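Local structure of lactate dehydrogenase (Eimeria maxima, 6CT6) at the interface of chains A and B. The protein reduces pyruvate to lactate with NADH, a reversible step that regenerates NAD+ for glycolysis. Numbering follows the deposited sequence. Chains: chain A/B, Lactate dehydrogenase.

The interface of chains A and B. Residues chain A 51-52, 55-56; chain B 162-163, 166, 229, 233, 245-246.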
# COMPACT_ATOMS: atom_id res chain seq x y z
N MET A 51 -12.18 6.47 -2.27
CA MET A 51 -12.52 6.47 -3.69
C MET A 51 -11.46 5.71 -4.49
O MET A 51 -11.78 4.83 -5.30
CB MET A 51 -12.65 7.91 -4.19
CG MET A 51 -13.16 8.07 -5.61
SD MET A 51 -13.53 9.79 -6.02
CE MET A 51 -14.91 10.11 -4.92
N ASP A 52 -10.19 6.05 -4.26
CA ASP A 52 -9.08 5.34 -4.87
C ASP A 52 -9.16 3.84 -4.63
O ASP A 52 -8.97 3.03 -5.55
CB ASP A 52 -7.77 5.92 -4.32
CG ASP A 52 -6.54 5.41 -5.04
OD1 ASP A 52 -6.67 4.79 -6.11
OD2 ASP A 52 -5.43 5.66 -4.53
N HIS A 55 -11.90 2.02 -6.55
CA HIS A 55 -11.37 1.74 -7.88
C HIS A 55 -10.42 0.55 -7.85
O HIS A 55 -10.41 -0.27 -8.77
CB HIS A 55 -10.67 2.98 -8.44
CG HIS A 55 -11.53 4.20 -8.47
ND1 HIS A 55 -11.01 5.48 -8.46
CD2 HIS A 55 -12.88 4.34 -8.52
CE1 HIS A 55 -12.01 6.35 -8.50
NE2 HIS A 55 -13.15 5.68 -8.53
N ASN A 56 -9.61 0.44 -6.79
CA ASN A 56 -8.66 -0.67 -6.70
C ASN A 56 -9.37 -2.01 -6.67
O ASN A 56 -8.94 -2.97 -7.31
CB ASN A 56 -7.77 -0.51 -5.47
CG ASN A 56 -6.72 -1.60 -5.37
OD1 ASN A 56 -5.72 -1.58 -6.09
ND2 ASN A 56 -6.94 -2.57 -4.49
N SER B 162 -11.03 0.94 -14.95
CA SER B 162 -11.47 0.39 -13.67
C SER B 162 -12.46 1.32 -12.99
O SER B 162 -13.35 0.85 -12.26
CB SER B 162 -10.28 0.14 -12.75
OG SER B 162 -9.81 1.35 -12.18
N ARG B 163 -12.34 2.62 -13.22
CA ARG B 163 -13.26 3.58 -12.62
C ARG B 163 -14.62 3.54 -13.30
O ARG B 163 -15.66 3.53 -12.64
CB ARG B 163 -12.64 4.98 -12.68
CG ARG B 163 -11.34 5.07 -11.89
CD ARG B 163 -10.54 6.32 -12.22
NE ARG B 163 -9.53 6.60 -11.19
CZ ARG B 163 -8.53 7.46 -11.34
NH1 ARG B 163 -8.38 8.13 -12.47
NH2 ARG B 163 -7.67 7.64 -10.34
N ARG B 166 -16.24 0.28 -12.08
CA ARG B 166 -16.73 0.31 -10.71
C ARG B 166 -18.10 0.98 -10.62
O ARG B 166 -18.97 0.54 -9.86
CB ARG B 166 -15.73 1.05 -9.81
CG ARG B 166 -16.21 1.32 -8.38
CD ARG B 166 -16.20 0.06 -7.52
NE ARG B 166 -17.04 0.22 -6.34
CZ ARG B 166 -16.85 -0.43 -5.19
NH1 ARG B 166 -15.84 -1.27 -5.04
NH2 ARG B 166 -17.68 -0.22 -4.18
N ALA B 229 -12.75 11.54 -12.36
CA ALA B 229 -12.36 10.79 -11.17
C ALA B 229 -10.99 11.21 -10.64
O ALA B 229 -10.81 11.38 -9.43
CB ALA B 229 -12.37 9.29 -11.47
N ILE B 233 -10.27 12.86 -6.92
CA ILE B 233 -9.41 12.31 -5.88
C ILE B 233 -8.40 13.35 -5.42
O ILE B 233 -8.14 13.50 -4.22
CB ILE B 233 -8.73 11.02 -6.39
CG1 ILE B 233 -9.77 9.91 -6.56
CG2 ILE B 233 -7.62 10.58 -5.43
CD1 ILE B 233 -9.23 8.64 -7.22
N ALA B 245 -5.04 2.34 -6.80
CA ALA B 245 -5.47 1.77 -8.08
C ALA B 245 -4.44 1.96 -9.18
O ALA B 245 -4.27 1.03 -9.99
CB ALA B 245 -6.83 2.36 -8.48
N PRO B 246 -3.74 3.09 -9.29
CA PRO B 246 -2.67 3.18 -10.30
C PRO B 246 -1.56 2.16 -10.13
O PRO B 246 -1.09 1.59 -11.12
CB PRO B 246 -2.15 4.62 -10.13
CG PRO B 246 -3.30 5.37 -9.56
CD PRO B 246 -4.05 4.40 -8.70
O HOH W 1 -7.97 5.63 -8.34
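A:His55 and A:Asp52, on helix 45-59 of one lactate dehydrogenase subunit, press against helices 157-172, 216-237 and 244-259 of the other in one patch of the two-fold interface between the two copies of the deposited dimer, a pair that probably makes half of the tetramer usual for these enzymes. In the lactate/malate dehydrogenase family this helix of the NAD-binding domain packs on the partner's catalytic domain, and because B:Arg163, the family's arginine that binds the substrate carboxylate, also lines the oxamate pocket, the contact may tie subunit pairing to the active site. The aliphatic part of B:Arg163 lies over one face of the A:His55 imidazole, with CG 3.5 Å from the ring centroid in a CH-pi contact. The opposite face is covered within its own helix by the carbonyl oxygen of A:Met51, so the ring is held between a backbone oxygen and a methylene. With CG anti to its carbonyl carbon (chi1 -56°), A:His55 reaches between the partner's helices, and its CE1 comes 3.8 Å from the B:Ile233 terminal methyl CD1.

The arginine chain runs extended from CG to NE, carrying its guanidinium past the imidazole with the two planes 68° apart; the groups are linked through a water rather than stacked. That water sits in plane at the edges of both groups, 3.1 Å from A:His55 ND1 and 2.9 Å from B:Arg163 NH2, and is also bound by the carboxylate oxygen A:Asp52 OD1 at 2.7 Å. The same oxygen accepts a hydrogen bond from the backbone N of B:Ala245 at 3.0 Å, on its syn side but 34° out of the carboxylate plane. As B:Ala245 lies in the first turn of helix 244-259, the carboxylate caps that helix across the interface, where the helix dipole may favour its negative charge. The B:Ala245 methyl packs 3.9 Å from A:His55 CB. One turn before A:His55, A:Met51 SD meets B:Ile233 CG1 at 3.8 Å, the two side chains crossing at a slant.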